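Local coordinates for hypothetical Membrane Spanning Protein (Bacillus cereus, PDB 2FB5), which catalyses the condensation of two ATP molecules into the second messenger cyclic di-AMP and is required for efficient spore formation, at residues Gln58-Ala62 with Tyr201-Leu205; Ala171-Glu176 with Ala195-Leu200. One frame throughout, in Å; residues are numbered along the deposited sequence.

How the contacts relate
Both contacts use strand 199-203, an outermost strand of the mixed sheet of the cyclase domain within this chain. Contact 2 holds the turn that leads into this strand against the C-terminal part of helix 166-175. Contact 1 lies at the other end of the strand, where the chain terminus meets helix 47-70 of the N-terminal helical region. The centres of the two contacts are about 17 Å apart. The two segment pairs touch where Tyr201 CE2 packs 4.2 Å from Leu196 O. Contact 2 is nested inside the long loop that contact 1 closes. Contact 2 lies within the nucleotide-binding domain; contact 1 joins that domain to the helices. Neither contains a bound nucleotide or metal.

Contact 1 (Gln58-Ala62 with Tyr201-Leu205); sequences QTLAA and YTISL
Ser204 lies against helix 47-70 beside Gln58 and Thr59, and its carbonyl O reaches toward the Ala62 methyl. Its CB meets Gln58 CG at 3.5 Å. The Gln58 side chain starts with CG anti to the backbone N (chi1 176°), then bends at chi2. This bend carries the amide along the strand toward Thr202, where NE2 stops 3.7 Å from Thr202 O, without a hydrogen bond. One turn further on, the methyl of Ala62 points at the strand. It meets the CG2 branch of Ile203 at 3.9 Å and reaches the Leu205 CD2 methyl more loosely.

No direct hydrogen bond crosses the contact. Ser204 O instead approaches the helix backbone at Thr59, with a CA-H...O contact of 3.5 Å from Thr59 CA that is nearly straight (166° at H). A water donates to both Thr59 O and Ser204 O, at 2.7 Å each, and so ties the two backbones together. The hydroxyl of Thr59 turns back into its own helix and bonds to Ala55 O.

The contact joins the C-terminal end of the chain to helix 47-70 of the N-terminal helical region. Ile203 pairs through its backbone with Thr192 of the neighbouring strand. Leu60 and Ala61 face helix 4-35, and Leu205 packs on Thr81, Ile84 and Gln85 of helix 77-90.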
loop_
_atom_site.group_PDB
_atom_site.type_symbol
_atom_site.label_atom_id
_atom_site.label_comp_id
_atom_site.label_asym_id
_atom_site.label_seq_id
_atom_site.Cartn_x
_atom_site.Cartn_y
_atom_site.Cartn_z
ATOM N N GLN A 58 6.661 24.167 9.524
ATOM C CA GLN A 58 5.368 23.966 10.184
ATOM C C GLN A 58 4.231 23.884 9.158
ATOM O O GLN A 58 3.376 23.021 9.255
ATOM C CB GLN A 58 5.117 25.043 11.260
ATOM C CG GLN A 58 3.748 24.954 11.936
ATOM C CD GLN A 58 3.805 24.827 13.469
ATOM O OE1 GLN A 58 4.568 25.526 14.144
ATOM N NE2 GLN A 58 2.976 23.937 14.017
ATOM N N THR A 59 4.258 24.767 8.163
ATOM C CA THR A 59 3.238 24.812 7.123
ATOM C C THR A 59 3.253 23.559 6.256
ATOM O O THR A 59 2.202 22.977 5.981
ATOM C CB THR A 59 3.419 26.070 6.252
ATOM O OG1 THR A 59 3.262 27.219 7.098
ATOM C CG2 THR A 59 2.380 26.113 5.142
ATOM N N LEU A 60 4.444 23.135 5.840
ATOM C CA LEU A 60 4.596 21.945 4.993
ATOM C C LEU A 60 4.153 20.696 5.745
ATOM O O LEU A 60 3.429 19.858 5.201
ATOM C CB LEU A 60 6.053 21.802 4.560
ATOM C CG LEU A 60 6.549 22.362 3.211
ATOM C CD1 LEU A 60 5.645 23.385 2.570
ATOM C CD2 LEU A 60 7.943 22.958 3.407
ATOM N N ALA A 61 4.589 20.569 6.997
ATOM C CA ALA A 61 4.243 19.392 7.796
ATOM C C ALA A 61 2.732 19.276 8.010
ATOM O O ALA A 61 2.169 18.179 7.929
ATOM C CB ALA A 61 4.964 19.414 9.133
ATOM N N ALA A 62 2.086 20.405 8.307
ATOM C CA ALA A 62 0.637 20.423 8.506
ATOM C C ALA A 62 -0.094 20.016 7.225
ATOM O O ALA A 62 -1.009 19.200 7.270
ATOM C CB ALA A 62 0.172 21.806 8.979
ATOM N N TYR A 201 -2.863 18.215 18.154
ATOM C CA TYR A 201 -1.707 18.736 17.412
ATOM C C TYR A 201 -1.985 20.127 16.873
ATOM O O TYR A 201 -3.010 20.345 16.233
ATOM C CB TYR A 201 -1.367 17.847 16.205
ATOM C CG TYR A 201 -1.053 16.411 16.543
ATOM C CD1 TYR A 201 0.247 16.021 16.878
ATOM C CD2 TYR A 201 -2.056 15.442 16.534
ATOM C CE1 TYR A 201 0.541 14.695 17.187
ATOM C CE2 TYR A 201 -1.776 14.121 16.832
ATOM C CZ TYR A 201 -0.476 13.749 17.159
ATOM O OH TYR A 201 -0.210 12.438 17.473
ATOM N N THR A 202 -1.058 21.053 17.109
ATOM C CA THR A 202 -1.159 22.393 16.554
ATOM C C THR A 202 -0.826 22.330 15.079
ATOM O O THR A 202 0.113 21.643 14.679
ATOM C CB THR A 202 -0.217 23.381 17.291
ATOM O OG1 THR A 202 -0.528 23.358 18.689
ATOM C CG2 THR A 202 -0.395 24.806 16.783
ATOM N N ILE A 203 -1.619 23.012 14.266
ATOM C CA ILE A 203 -1.323 23.144 12.850
ATOM C C ILE A 203 -1.266 24.616 12.468
ATOM O O ILE A 203 -1.928 25.452 13.081
ATOM C CB ILE A 203 -2.355 22.402 11.939
ATOM C CG1 ILE A 203 -3.805 22.730 12.333
ATOM C CG2 ILE A 203 -2.110 20.903 11.976
ATOM C CD1 ILE A 203 -4.881 22.124 11.417
ATOM N N SER A 204 -0.465 24.925 11.460
ATOM C CA SER A 204 -0.429 26.272 10.904
ATOM C C SER A 204 -0.643 26.185 9.401
ATOM O O SER A 204 0.152 25.572 8.696
ATOM C CB SER A 204 0.916 26.948 11.230
ATOM O OG SER A 204 1.151 28.091 10.414
ATOM N N LEU A 205 -1.731 26.779 8.915
ATOM C CA LEU A 205 -1.979 26.860 7.465
ATOM C C LEU A 205 -2.603 28.182 6.996
ATOM O O LEU A 205 -2.361 29.248 7.580
ATOM C CB LEU A 205 -2.799 25.662 6.975
ATOM C CG LEU A 205 -3.758 24.934 7.912
ATOM C CD1 LEU A 205 -5.149 25.494 7.764
ATOM C CD2 LEU A 205 -3.731 23.455 7.566
HETATM O O HOH W 1 -0.063 24.378 6.273
#

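Contact 2 (Ala171-Glu176 with Ala195-Leu200); sequences AIGLSE and ALNGIL
Ser175 holds OG between its backbone N and carbonyl carbon (chi1 79°), which brings the hydroxyl to Gly198 N at the beta turn. Ile172 has CG2 anti to its backbone N and CG1 beside it; this turns CG2 to the turn at Gly198, near Gly198 O, and CG1 with CD1 to Leu200 CB. The motif is a beta hairpin closed by a type I' turn, Leu196 to Ile199, packed on the C-terminal part of helix 166-175 in the DisA-type nucleotide-binding domain.

Gly198 N donates to Ser175 OG at 2.9 Å, with an N-H...O angle of 145°. The same hydroxyl donates to Ile172 O at 2.7 Å, tilted 25° from that carbonyl plane. Two bonds therefore grip this buried hydroxyl and fix its rotation. The positive phi angles of Asn197 and Gly198 shape the tight turn. Glu176 CG lies close over Gly198 CA, where a glycine leaves room.

Along the strands the packing is mostly by methyl and methylene groups, some of them against carbonyl oxygens. Ala195 CB sits against the helix backbone, 3.5 Å from Ala171 O, and also meets the Ala171 methyl. The side chains of Ile172 and Leu200 cross at about a right angle. On the sheet side, Ala171 and Ser175 pack on Ile182 of strand 181-185.

Glu176 OE2 bonds to Thr155 OG1. It also takes a bond from a water, which donates in turn to Gly198 O at 2.6 Å.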
loop_
_atom_site.group_PDB
_atom_site.type_symbol
_atom_site.label_atom_id
_atom_site.label_comp_id
_atom_site.label_asym_id
_atom_site.label_seq_id
_atom_site.Cartn_x
_atom_site.Cartn_y
_atom_site.Cartn_z
ATOM N N ALA A 171 -13.036 17.659 20.902
ATOM C CA ALA A 171 -12.208 17.125 19.843
ATOM C C ALA A 171 -11.375 15.958 20.363
ATOM O O ALA A 171 -11.370 14.874 19.777
ATOM C CB ALA A 171 -11.307 18.213 19.283
ATOM N N ILE A 172 -10.667 16.195 21.464
ATOM C CA ILE A 172 -9.846 15.158 22.070
ATOM C C ILE A 172 -10.741 13.991 22.446
ATOM O O ILE A 172 -10.412 12.840 22.154
ATOM C CB ILE A 172 -9.048 15.683 23.296
ATOM C CG1 ILE A 172 -8.066 16.772 22.842
ATOM C CG2 ILE A 172 -8.283 14.550 23.970
ATOM C CD1 ILE A 172 -7.415 17.536 23.995
ATOM N N GLY A 173 -11.889 14.302 23.042
ATOM C CA GLY A 173 -12.820 13.286 23.548
ATOM C C GLY A 173 -13.337 12.358 22.464
ATOM O O GLY A 173 -13.381 11.144 22.650
ATOM N N LEU A 174 -13.721 12.924 21.315
ATOM C CA LEU A 174 -14.180 12.099 20.206
ATOM C C LEU A 174 -13.025 11.285 19.609
ATOM O O LEU A 174 -13.203 10.115 19.225
ATOM C CB LEU A 174 -14.870 12.944 19.106
ATOM C CG LEU A 174 -15.477 12.070 18.000
ATOM C CD1 LEU A 174 -16.571 11.117 18.548
ATOM C CD2 LEU A 174 -15.992 12.893 16.798
ATOM N N SER A 175 -11.843 11.892 19.548
ATOM C CA SER A 175 -10.680 11.225 18.970
ATOM C C SER A 175 -10.195 10.015 19.784
ATOM O O SER A 175 -9.461 9.169 19.247
ATOM C CB SER A 175 -9.532 12.217 18.752
ATOM O OG SER A 175 -8.846 12.488 19.962
ATOM N N GLU A 176 -10.596 9.954 21.059
ATOM C CA GLU A 176 -10.285 8.820 21.963
ATOM C C GLU A 176 -11.181 7.608 21.709
ATOM O O GLU A 176 -10.829 6.485 22.061
ATOM C CB GLU A 176 -10.431 9.231 23.445
ATOM C CG GLU A 176 -9.390 10.236 23.972
ATOM C CD GLU A 176 -9.749 10.870 25.345
ATOM O OE1 GLU A 176 -10.874 10.681 25.855
ATOM O OE2 GLU A 176 -8.896 11.579 25.915
ATOM N N ALA A 195 -7.344 16.984 16.593
ATOM C CA ALA A 195 -7.193 15.850 17.487
ATOM C C ALA A 195 -7.263 14.559 16.693
ATOM O O ALA A 195 -8.108 14.401 15.797
ATOM C CB ALA A 195 -8.276 15.851 18.565
ATOM N N LEU A 196 -6.378 13.636 17.042
ATOM C CA LEU A 196 -6.342 12.316 16.437
ATOM C C LEU A 196 -5.856 11.323 17.487
ATOM O O LEU A 196 -4.796 11.504 18.089
ATOM C CB LEU A 196 -5.428 12.292 15.213
ATOM C CG LEU A 196 -5.394 10.967 14.435
ATOM C CD1 LEU A 196 -6.683 10.765 13.641
ATOM C CD2 LEU A 196 -4.177 10.938 13.514
ATOM N N ASN A 197 -6.648 10.288 17.717
ATOM C CA ASN A 197 -6.293 9.240 18.683
ATOM C C ASN A 197 -5.889 9.775 20.068
ATOM O O ASN A 197 -4.896 9.337 20.663
ATOM C CB ASN A 197 -5.216 8.293 18.099
ATOM C CG ASN A 197 -4.962 7.065 18.987
ATOM O OD1 ASN A 197 -5.892 6.503 19.575
ATOM N ND2 ASN A 197 -3.693 6.650 19.085
ATOM N N GLY A 198 -6.653 10.735 20.577
ATOM C CA GLY A 198 -6.451 11.215 21.944
ATOM C C GLY A 198 -5.385 12.287 22.089
ATOM O O GLY A 198 -5.135 12.753 23.192
ATOM N N ILE A 199 -4.777 12.698 20.975
ATOM C CA ILE A 199 -3.703 13.687 21.009
ATOM C C ILE A 199 -4.077 14.923 20.200
ATOM O O ILE A 199 -4.586 14.803 19.086
ATOM C CB ILE A 199 -2.354 13.081 20.519
ATOM C CG1 ILE A 199 -1.924 11.949 21.465
ATOM C CG2 ILE A 199 -1.251 14.163 20.452
ATOM C CD1 ILE A 199 -0.905 10.985 20.878
ATOM N N LEU A 200 -3.828 16.101 20.770
ATOM C CA LEU A 200 -4.087 17.363 20.086
ATOM C C LEU A 200 -2.810 17.914 19.457
ATOM O O LEU A 200 -1.794 18.063 20.152
ATOM C CB LEU A 200 -4.671 18.374 21.085
ATOM C CG LEU A 200 -5.208 19.707 20.563
ATOM C CD1 LEU A 200 -6.511 19.503 19.796
ATOM C CD2 LEU A 200 -5.431 20.652 21.744
HETATM O O HOH W 2 -8.857 6.495 19.125
HETATM O O HOH W 3 -6.280 11.823 25.371
#